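Local structure of glyoxalase 3 (Candida albicans, 4LRU) at residues Y129-C139 with R215-A225; H34-Y44 with V226-E237. The protein catalyses the one-step conversion of methylglyoxal to D-lactate without glutathione, detoxifying methylglyoxal that the cell itself produces. All coordinates share one frame; numbering follows the deposited sequence. Where two conformers were deposited one is given.

Contact 1 of 2, residues Y129-C139 with R215-A225; sequences YDKGGVVSAVC and RIVTGVNPQSA
R215 lies flat on the ring of Y129 at one end of a pair of parallel neighbouring strands, 134-138 and 216-219, in the central sheet of the DJ-1 superfamily fold. The strand axes run 5° apart, and the bridges pair V135 with I216 through V138 with G219. The guanidinium of R215 is 24° from coplanar with the Y129 ring, and its CZ stands 4.3 Å from the ring centroid, over the face, which meets the geometry of a cation-pi stack. A bend at chi3 (-63°) turns the arginine tip back over the end of helix 119-130. There NH1 donates to Y129 O at 3.0 Å, on a lone pair in the carbonyl plane, and to G133 O at 2.9 Å. One nitrogen thus ties the last turn of the helix to the residue that leads into strand 134-138, across the Schellman motif whose C-prime residue is G132. Water 2 joins R215 NH2 to Y129 O, and water 1 joins R215 N to Y129 OH. Between the strands, backbone bonds alternate from V135 N to R215 O onward. The last is given by C139 N, just past strand 134-138, to G219 O at 2.8 Å, with the donor well above the carbonyl plane; C139 is the inferred catalytic cysteine. On the face shared by S136 and V138, helix 225-236 packs against V134, S136 and V217, while S136 OG bonds to F103 O. V138 turns CG2, anti to its backbone N, to the turn after strand 216-219, near A225 CA, and places that methyl 3.2 Å from N221 O.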
loop_
_atom_site.group_PDB
_atom_site.type_symbol
_atom_site.label_atom_id
_atom_site.label_comp_id
_atom_site.label_asym_id
_atom_site.label_seq_id
_atom_site.Cartn_x
_atom_site.Cartn_y
_atom_site.Cartn_z
ATOM N N TYR A 129 5.012 6.571 12.279
ATOM C CA TYR A 129 5.760 7.752 11.854
ATOM C C TYR A 129 6.264 8.571 13.032
ATOM O O TYR A 129 7.360 9.117 12.982
ATOM C CB TYR A 129 4.918 8.634 10.929
ATOM C CG TYR A 129 5.727 9.673 10.187
ATOM C CD1 TYR A 129 6.624 9.302 9.204
ATOM C CD2 TYR A 129 5.603 11.015 10.484
ATOM C CE1 TYR A 129 7.372 10.245 8.526
ATOM C CE2 TYR A 129 6.334 11.967 9.806
ATOM C CZ TYR A 129 7.223 11.574 8.827
ATOM O OH TYR A 129 7.976 12.535 8.176
ATOM N N ASP A 130 5.463 8.685 14.090
ATOM C CA ASP A 130 5.764 9.623 15.146
ATOM C C ASP A 130 6.792 9.084 16.135
ATOM O O ASP A 130 7.246 9.819 16.996
ATOM C CB ASP A 130 4.502 10.018 15.904
ATOM C CG ASP A 130 3.655 10.990 15.137
ATOM O OD1 ASP A 130 4.140 11.523 14.110
ATOM O OD2 ASP A 130 2.530 11.275 15.594
ATOM N N LYS A 131 7.136 7.806 16.012
ATOM C CA LYS A 131 8.192 7.226 16.842
ATOM C C LYS A 131 9.471 6.948 16.068
ATOM O O LYS A 131 10.413 6.358 16.600
ATOM C CB LYS A 131 7.703 5.940 17.491
ATOM C CG LYS A 131 7.554 4.749 16.589
ATOM C CD LYS A 131 7.096 3.593 17.462
ATOM C CE LYS A 131 7.264 2.263 16.780
ATOM N NZ LYS A 131 6.767 1.162 17.653
ATOM N N GLY A 132 9.526 7.450 14.842
ATOM C CA GLY A 132 10.724 7.363 14.006
ATOM C C GLY A 132 10.777 6.155 13.084
ATOM O O GLY A 132 11.856 5.808 12.571
ATOM N N GLY A 133 9.641 5.488 12.894
ATOM C CA GLY A 133 9.482 4.468 11.880
ATOM C C GLY A 133 9.285 4.993 10.464
ATOM O O GLY A 133 9.330 6.202 10.219
ATOM N N VAL A 134 9.067 4.073 9.532
ATOM C CA VAL A 134 8.900 4.419 8.127
ATOM C C VAL A 134 7.469 4.090 7.713
ATOM O O VAL A 134 6.955 2.996 7.996
ATOM C CB VAL A 134 9.938 3.692 7.242
ATOM C CG1 VAL A 134 9.542 3.743 5.771
ATOM C CG2 VAL A 134 11.311 4.308 7.446
ATOM N N VAL A 135 6.837 5.046 7.036
ATOM C CA VAL A 135 5.495 4.873 6.496
ATOM C C VAL A 135 5.578 4.920 4.971
ATOM O O VAL A 135 6.231 5.800 4.395
ATOM C CB VAL A 135 4.541 5.975 6.997
ATOM C CG1 VAL A 135 3.169 5.836 6.348
ATOM C CG2 VAL A 135 4.424 5.927 8.511
ATOM N N SER A 136 4.919 3.965 4.329
ATOM C CA SER A 136 5.141 3.677 2.921
ATOM C C SER A 136 3.874 3.133 2.288
ATOM O O SER A 136 2.990 2.609 2.966
ATOM C CB SER A 136 6.286 2.695 2.758
ATOM O OG SER A 136 5.965 1.453 3.351
ATOM N N ALA A 137 3.790 3.262 0.973
ATOM C CA ALA A 137 2.701 2.685 0.215
ATOM C C ALA A 137 3.079 2.614 -1.253
ATOM O O ALA A 137 3.915 3.378 -1.744
ATOM C CB ALA A 137 1.443 3.517 0.397
ATOM N N VAL A 138 2.417 1.710 -1.953
ATOM C CA VAL A 138 2.610 1.574 -3.395
ATOM C C VAL A 138 1.289 1.755 -4.140
ATOM O O VAL A 138 0.224 1.424 -3.634
ATOM C CB VAL A 138 3.274 0.229 -3.740
ATOM C CG1 VAL A 138 2.372 -0.952 -3.403
ATOM C CG2 VAL A 138 3.680 0.185 -5.209
ATOM N N CYS A 139 1.381 2.305 -5.353
ATOM C CA CYS A 139 0.266 2.309 -6.312
ATOM C C CYS A 139 -0.850 3.258 -5.856
ATOM O O CYS A 139 -0.613 4.451 -5.773
ATOM C CB CYS A 139 -0.233 0.890 -6.539
ATOM S SG CYS A 139 -1.331 0.710 -7.960
ATOM N N ARG A 215 11.444 9.554 5.914
ATOM C CA ARG A 215 10.873 8.270 6.327
ATOM C C ARG A 215 9.506 8.013 5.680
ATOM O O ARG A 215 8.700 7.209 6.155
ATOM C CB ARG A 215 10.805 8.205 7.863
ATOM C CG ARG A 215 12.188 8.075 8.511
ATOM C CD ARG A 215 12.164 8.278 10.015
ATOM N NE ARG A 215 11.728 9.622 10.369
ATOM C CZ ARG A 215 10.538 9.917 10.878
ATOM N NH1 ARG A 215 9.666 8.950 11.145
ATOM N NH2 ARG A 215 10.216 11.178 11.121
ATOM N N ILE A 216 9.266 8.686 4.563
ATOM C CA ILE A 216 8.106 8.393 3.722
ATOM C C ILE A 216 8.608 7.843 2.396
ATOM O O ILE A 216 9.410 8.480 1.718
ATOM C CB ILE A 216 7.290 9.657 3.456
ATOM C CG1 ILE A 216 6.855 10.268 4.788
ATOM C CG2 ILE A 216 6.092 9.333 2.578
ATOM C CD1 ILE A 216 6.189 11.613 4.662
ATOM N N VAL A 217 8.142 6.650 2.048
ATOM C CA VAL A 217 8.582 5.981 0.824
ATOM C C VAL A 217 7.362 5.540 0.030
ATOM O O VAL A 217 6.479 4.846 0.544
ATOM C CB VAL A 217 9.470 4.763 1.130
ATOM C CG1 VAL A 217 9.927 4.098 -0.152
ATOM C CG2 VAL A 217 10.655 5.173 1.979
ATOM N N THR A 218 7.289 5.965 -1.222
ATOM C CA THR A 218 6.169 5.567 -2.059
ATOM C C THR A 218 6.644 5.032 -3.401
ATOM O O THR A 218 7.730 5.379 -3.866
ATOM C CB THR A 218 5.213 6.752 -2.292
ATOM O OG1 THR A 218 5.953 7.913 -2.689
ATOM C CG2 THR A 218 4.448 7.082 -1.010
ATOM N N GLY A 219 5.809 4.195 -4.022
ATOM C CA GLY A 219 6.069 3.657 -5.359
ATOM C C GLY A 219 4.848 3.707 -6.252
ATOM O O GLY A 219 3.720 3.865 -5.783
ATOM N N VAL A 220 5.055 3.540 -7.551
ATOM C CA VAL A 220 4.028 3.928 -8.524
ATOM C C VAL A 220 2.924 2.876 -8.739
ATOM O O VAL A 220 1.755 3.218 -8.972
ATOM C CB VAL A 220 4.671 4.259 -9.872
ATOM C CG1 VAL A 220 3.609 4.621 -10.901
ATOM C CG2 VAL A 220 5.654 5.404 -9.698
ATOM N N ASN A 221 3.298 1.605 -8.716
ATOM C CA ASN A 221 2.564 0.565 -9.441
ATOM C C ASN A 221 3.007 -0.836 -9.025
ATOM O O ASN A 221 3.926 -0.995 -8.224
ATOM C CB ASN A 221 2.756 0.751 -10.956
ATOM C CG ASN A 221 4.224 0.865 -11.351
ATOM O OD1 ASN A 221 5.091 0.287 -10.691
ATOM N ND2 ASN A 221 4.517 1.653 -12.374
ATOM N N PRO A 222 2.351 -1.872 -9.565
ATOM C CA PRO A 222 2.768 -3.225 -9.193
ATOM C C PRO A 222 4.235 -3.489 -9.520
ATOM O O PRO A 222 4.932 -4.184 -8.768
ATOM C CB PRO A 222 1.848 -4.113 -10.034
ATOM C CG PRO A 222 0.613 -3.287 -10.250
ATOM C CD PRO A 222 1.148 -1.881 -10.420
ATOM N N GLN A 223 4.707 -2.902 -10.616
ATOM C CA GLN A 223 6.088 -3.055 -11.050
ATOM C C GLN A 223 7.085 -2.487 -10.042
ATOM O O GLN A 223 8.246 -2.860 -10.062
ATOM C CB GLN A 223 6.282 -2.359 -12.403
ATOM C CG GLN A 223 5.501 -3.014 -13.530
ATOM C CD GLN A 223 4.072 -2.497 -13.680
ATOM O OE1 GLN A 223 3.540 -1.807 -12.817
ATOM N NE2 GLN A 223 3.456 -2.819 -14.812
ATOM N N SER A 224 6.626 -1.587 -9.170
ATOM C CA SER A 224 7.500 -0.893 -8.215
ATOM C C SER A 224 7.470 -1.461 -6.807
ATOM O O SER A 224 8.128 -0.928 -5.917
ATOM C CB SER A 224 7.126 0.588 -8.124
ATOM O OG SER A 224 7.157 1.198 -9.405
ATOM N N ALA A 225 6.691 -2.514 -6.583
ATOM C CA ALA A 225 6.451 -2.976 -5.227
ATOM C C ALA A 225 7.714 -3.495 -4.543
ATOM O O ALA A 225 7.953 -3.189 -3.369
ATOM C CB ALA A 225 5.345 -4.024 -5.206
HETATM O O HOH W 1 10.404 11.866 7.123
HETATM O O HOH W 2 7.838 11.995 12.861
#

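Contact 2 of 2, residues H34-Y44 with V226-E237; sequences HPFEVFRKKGY and VKTAEDVIAAFE. With EDO (1,2-ethanediol), chain B.
Y44 OH donates to E237 OE2 at 2.6 Å, the one direct hydrogen bond between the two segments; Y44 and E237 both lie just past the ends of their helices, 29-42 and 225-236. The carboxylate oxygen lies at the edge of the tyrosine ring, in its plane, and accepts through its anti lone pair. K42 NZ stands 4.4 Å from E237 OE2, too far for a salt bridge, but its charge may still favour the ionised carboxylate. The edge of F236 points toward the Y44 face in an offset edge-to-face pair, planes at 76°, and K42 CG lies over a Y44 face near the rim. Apolar packing carries the rest of the interface. The helix axes approach to 8.5 Å and cross at -35°. V38 is a knob in the hole formed by V226, A229, E230 and I233: its CG1, anti to the backbone N (chi1 169°), meets A229 CB at 3.6 Å, while CG2 turns to V226. A229 CB also sits over one face of F39, 4.2 Å from the ring centroid, a CH-pi contact, whereas I233 CG1 comes to that ring's edge. I233 CD1 reaches both V38 CG1 and the aliphatic chain of K42. At the other end, water 3 links H34 ND1 with V226 N, and H34 NE2 bonds to D71. Close by, a 1,2-ethanediol, likely a crystallisation additive, accepts a bond from K41 NZ. P35, V232 and F236 also touch strands beneath, so both helices cover one face of the central sheet, the layered alpha/beta packing of the DJ-1/PfpI fold.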
loop_
_atom_site.group_PDB
_atom_site.type_symbol
_atom_site.label_atom_id
_atom_site.label_comp_id
_atom_site.label_asym_id
_atom_site.label_seq_id
_atom_site.Cartn_x
_atom_site.Cartn_y
_atom_site.Cartn_z
ATOM N N HIS A 34 4.947 -9.272 -2.950
ATOM C CA HIS A 34 6.328 -8.836 -3.105
ATOM C C HIS A 34 6.878 -8.179 -1.840
ATOM O O HIS A 34 7.945 -8.581 -1.353
ATOM C CB HIS A 34 6.497 -7.921 -4.322
ATOM C CG HIS A 34 6.380 -8.635 -5.630
ATOM N ND1 HIS A 34 6.385 -7.974 -6.837
ATOM C CD2 HIS A 34 6.269 -9.953 -5.925
ATOM C CE1 HIS A 34 6.279 -8.849 -7.819
ATOM N NE2 HIS A 34 6.223 -10.059 -7.294
ATOM N N PRO A 35 6.147 -7.200 -1.271
ATOM C CA PRO A 35 6.693 -6.588 -0.067
ATOM C C PRO A 35 6.757 -7.569 1.093
ATOM O O PRO A 35 7.712 -7.552 1.870
ATOM C CB PRO A 35 5.739 -5.416 0.207
ATOM C CG PRO A 35 5.132 -5.110 -1.126
ATOM C CD PRO A 35 5.001 -6.440 -1.799
ATOM N N PHE A 36 5.759 -8.450 1.213
ATOM C CA PHE A 36 5.816 -9.496 2.227
ATOM C C PHE A 36 7.134 -10.260 2.104
ATOM O O PHE A 36 7.845 -10.484 3.088
ATOM C CB PHE A 36 4.626 -10.464 2.100
ATOM C CG PHE A 36 4.668 -11.603 3.089
ATOM C CD1 PHE A 36 4.188 -11.445 4.381
ATOM C CD2 PHE A 36 5.250 -12.818 2.746
ATOM C CE1 PHE A 36 4.239 -12.487 5.286
ATOM C CE2 PHE A 36 5.318 -13.859 3.655
ATOM C CZ PHE A 36 4.815 -13.691 4.929
ATOM N N GLU A 37 7.465 -10.666 0.889
ATOM C CA GLU A 37 8.655 -11.499 0.701
ATOM C C GLU A 37 9.945 -10.716 0.962
ATOM O O GLU A 37 10.899 -11.272 1.508
ATOM C CB GLU A 37 8.663 -12.132 -0.691
ATOM C CG GLU A 37 7.650 -13.255 -0.869
ATOM C CD GLU A 37 8.043 -14.481 -0.083
ATOM O OE1 GLU A 37 8.953 -15.218 -0.537
ATOM O OE2 GLU A 37 7.467 -14.709 0.993
ATOM N N VAL A 38 9.990 -9.455 0.548
ATOM C CA VAL A 38 11.178 -8.623 0.778
ATOM C C VAL A 38 11.421 -8.486 2.283
ATOM O O VAL A 38 12.528 -8.701 2.774
ATOM C CB VAL A 38 11.021 -7.238 0.145
ATOM C CG1 VAL A 38 12.115 -6.292 0.614
ATOM C CG2 VAL A 38 11.038 -7.376 -1.365
ATOM N N PHE A 39 10.373 -8.133 3.014
ATOM C CA PHE A 39 10.489 -7.968 4.454
ATOM C C PHE A 39 10.751 -9.301 5.166
ATOM O O PHE A 39 11.485 -9.343 6.152
ATOM C CB PHE A 39 9.238 -7.291 4.997
ATOM C CG PHE A 39 9.037 -5.875 4.511
ATOM C CD1 PHE A 39 10.069 -4.955 4.517
ATOM C CD2 PHE A 39 7.783 -5.445 4.120
ATOM C CE1 PHE A 39 9.873 -3.660 4.085
ATOM C CE2 PHE A 39 7.576 -4.151 3.692
ATOM C CZ PHE A 39 8.615 -3.245 3.686
ATOM N N ARG A 40 10.161 -10.386 4.674
ATOM C CA ARG A 40 10.405 -11.699 5.262
ATOM C C ARG A 40 11.874 -12.078 5.113
ATOM O O ARG A 40 12.514 -12.533 6.068
ATOM C CB ARG A 40 9.528 -12.770 4.615
ATOM C CG ARG A 40 9.688 -14.146 5.242
ATOM C CD ARG A 40 8.910 -15.231 4.504
ATOM N NE ARG A 40 9.351 -15.380 3.118
ATOM C CZ ARG A 40 10.485 -15.969 2.740
ATOM N NH1 ARG A 40 11.310 -16.503 3.640
ATOM N NH2 ARG A 40 10.798 -16.044 1.452
ATOM N N LYS A 41 12.413 -11.906 3.907
ATOM C CA LYS A 41 13.796 -12.281 3.651
ATOM C C LYS A 41 14.757 -11.425 4.472
ATOM O O LYS A 41 15.812 -11.897 4.909
ATOM C CB LYS A 41 14.129 -12.199 2.156
ATOM C CG LYS A 41 13.486 -13.309 1.337
ATOM C CD LYS A 41 13.457 -12.986 -0.153
ATOM C CE LYS A 41 12.455 -13.873 -0.886
ATOM N NZ LYS A 41 12.385 -13.592 -2.349
ATOM N N LYS A 42 14.340 -10.195 4.745
ATOM C CA LYS A 42 15.106 -9.286 5.595
ATOM C C LYS A 42 15.134 -9.728 7.068
ATOM O O LYS A 42 16.034 -9.356 7.805
ATOM C CB LYS A 42 14.534 -7.871 5.473
ATOM C CG LYS A 42 15.275 -6.824 6.297
ATOM C CD LYS A 42 16.715 -6.612 5.853
ATOM C CE LYS A 42 17.404 -5.561 6.720
ATOM N NZ LYS A 42 18.884 -5.571 6.608
ATOM N N GLY A 43 14.132 -10.498 7.488
ATOM C CA GLY A 43 14.060 -11.009 8.833
ATOM C C GLY A 43 13.023 -10.389 9.745
ATOM O O GLY A 43 12.919 -10.779 10.919
ATOM N N TYR A 44 12.260 -9.443 9.208
ATOM C CA TYR A 44 11.212 -8.779 9.964
ATOM C C TYR A 44 10.003 -9.701 10.140
ATOM O O TYR A 44 9.816 -10.653 9.378
ATOM C CB TYR A 44 10.734 -7.521 9.246
ATOM C CG TYR A 44 11.774 -6.460 8.930
ATOM C CD1 TYR A 44 12.951 -6.330 9.656
ATOM C CD2 TYR A 44 11.539 -5.564 7.904
ATOM C CE1 TYR A 44 13.857 -5.318 9.361
ATOM C CE2 TYR A 44 12.440 -4.561 7.595
ATOM C CZ TYR A 44 13.608 -4.450 8.306
ATOM O OH TYR A 44 14.480 -3.422 7.952
ATOM N N VAL A 226 8.517 -4.291 -5.251
ATOM C CA VAL A 226 9.770 -4.766 -4.693
ATOM C C VAL A 226 10.638 -3.573 -4.292
ATOM O O VAL A 226 11.130 -3.499 -3.162
ATOM C CB VAL A 226 10.541 -5.696 -5.654
ATOM C CG1 VAL A 226 11.943 -5.940 -5.134
ATOM C CG2 VAL A 226 9.826 -7.022 -5.817
ATOM N N LYS A 227 10.820 -2.630 -5.209
ATOM C CA LYS A 227 11.724 -1.517 -4.962
ATOM C C LYS A 227 11.202 -0.675 -3.806
ATOM O O LYS A 227 11.985 -0.154 -3.026
ATOM C CB LYS A 227 11.883 -0.660 -6.223
ATOM C CG LYS A 227 13.043 0.330 -6.147
ATOM C CD LYS A 227 13.171 1.140 -7.429
ATOM C CE LYS A 227 14.459 1.968 -7.448
ATOM N NZ LYS A 227 14.442 3.063 -6.433
ATOM N N THR A 228 9.879 -0.535 -3.690
ATOM C CA THR A 228 9.307 0.255 -2.597
ATOM C C THR A 228 9.699 -0.375 -1.262
ATOM O O THR A 228 10.177 0.315 -0.361
ATOM C CB THR A 228 7.776 0.386 -2.683
ATOM O OG1 THR A 228 7.393 0.879 -3.976
ATOM C CG2 THR A 228 7.268 1.353 -1.634
ATOM N N ALA A 229 9.542 -1.690 -1.149
ATOM C CA ALA A 229 9.953 -2.405 0.055
ATOM C C ALA A 229 11.450 -2.298 0.326
ATOM O O ALA A 229 11.867 -2.073 1.465
ATOM C CB ALA A 229 9.536 -3.860 -0.021
ATOM N N GLU A 230 12.266 -2.450 -0.714
ATOM C CA GLU A 230 13.705 -2.335 -0.552
ATOM C C GLU A 230 14.056 -0.930 -0.092
ATOM O O GLU A 230 14.936 -0.754 0.750
ATOM C CB GLU A 230 14.437 -2.662 -1.862
ATOM C CG GLU A 230 14.296 -4.109 -2.307
ATOM C CD GLU A 230 14.998 -4.370 -3.638
ATOM O OE1 GLU A 230 15.157 -3.402 -4.418
ATOM O OE2 GLU A 230 15.387 -5.536 -3.906
ATOM N N ASP A 231 13.382 0.075 -0.640
ATOM C CA ASP A 231 13.705 1.466 -0.294
ATOM C C ASP A 231 13.146 1.848 1.096
ATOM O O ASP A 231 13.666 2.752 1.755
ATOM C CB ASP A 231 13.178 2.399 -1.381
ATOM C CG ASP A 231 14.026 2.351 -2.663
ATOM O OD1 ASP A 231 15.180 1.866 -2.614
ATOM O OD2 ASP A 231 13.539 2.817 -3.710
ATOM N N VAL A 232 12.101 1.152 1.544
ATOM C CA VAL A 232 11.693 1.248 2.934
ATOM C C VAL A 232 12.824 0.784 3.852
ATOM O O VAL A 232 13.188 1.473 4.799
ATOM C CB VAL A 232 10.400 0.422 3.205
ATOM C CG1 VAL A 232 10.187 0.216 4.702
ATOM C CG2 VAL A 232 9.190 1.124 2.597
ATOM N N ILE A 233 13.391 -0.378 3.560
ATOM C CA ILE A 233 14.517 -0.886 4.364
ATOM C C ILE A 233 15.662 0.132 4.382
ATOM O O ILE A 233 16.229 0.434 5.437
ATOM C CB ILE A 233 14.999 -2.260 3.865
ATOM C CG1 ILE A 233 13.891 -3.297 4.115
ATOM C CG2 ILE A 233 16.314 -2.655 4.534
ATOM C CD1 ILE A 233 14.091 -4.635 3.448
ATOM N N ALA A 234 15.980 0.681 3.211
ATOM C CA ALA A 234 17.047 1.679 3.095
ATOM C C ALA A 234 16.789 2.892 3.990
ATOM O O ALA A 234 17.729 3.458 4.571
ATOM C CB ALA A 234 17.184 2.125 1.645
ATOM N N ALA A 235 15.534 3.330 4.046
ATOM C CA ALA A 235 15.187 4.553 4.781
ATOM C C ALA A 235 15.131 4.289 6.286
ATOM O O ALA A 235 15.383 5.187 7.093
ATOM C CB ALA A 235 13.866 5.129 4.286
ATOM N N PHE A 236 14.848 3.039 6.634
ATOM C CA PHE A 236 14.534 2.611 8.010
ATOM C C PHE A 236 15.807 2.271 8.768
ATOM O O PHE A 236 15.936 2.595 9.946
ATOM C CB PHE A 236 13.630 1.374 7.914
ATOM C CG PHE A 236 13.220 0.771 9.230
ATOM C CD1 PHE A 236 12.281 1.389 10.032
ATOM C CD2 PHE A 236 13.689 -0.476 9.601
ATOM C CE1 PHE A 236 11.855 0.807 11.206
ATOM C CE2 PHE A 236 13.270 -1.077 10.782
ATOM C CZ PHE A 236 12.343 -0.429 11.589
ATOM N N GLU A 237 16.732 1.587 8.094
ATOM C CA GLU A 237 18.024 1.203 8.666
ATOM C C GLU A 237 19.086 2.288 8.424
ATOM O O GLU A 237 18.861 3.223 7.661
ATOM C CB GLU A 237 18.492 -0.122 8.048
ATOM C CG GLU A 237 17.460 -1.234 8.036
ATOM C CD GLU A 237 17.645 -2.286 9.114
ATOM O OE1 GLU A 237 18.749 -2.382 9.702
ATOM O OE2 GLU A 237 16.663 -3.028 9.385
HETATM C C1 EDO B . 11.545 -10.114 -3.977
HETATM O O1 EDO B . 12.121 -10.726 -2.819
HETATM C C2 EDO B . 10.089 -10.541 -4.149
HETATM O O2 EDO B . 9.978 -11.964 -4.043
HETATM O O HOH W 3 7.225 -5.473 -7.824
#

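Contact 1 is nested within the chain loop that contact 2 closes, and their centres lie about 10 Å apart. Strand 216-219 leads through the turn at 220-224 into helix 225-236, so one continuous chain piece supplies a side of each contact. The two meet directly: S136 CB packs 3.3 Å from V232 CG2, and V134 CG1 lies 3.7 Å from V232 CG1, so V232 touches both the strands and F39. The inferred active site is nearer contact 1, which contains C139; the C139 side chain is about 4 Å from that of H140 and about 7 Å from that of E171. From contact 2, the P35 side chain is about 10 Å from that of C139.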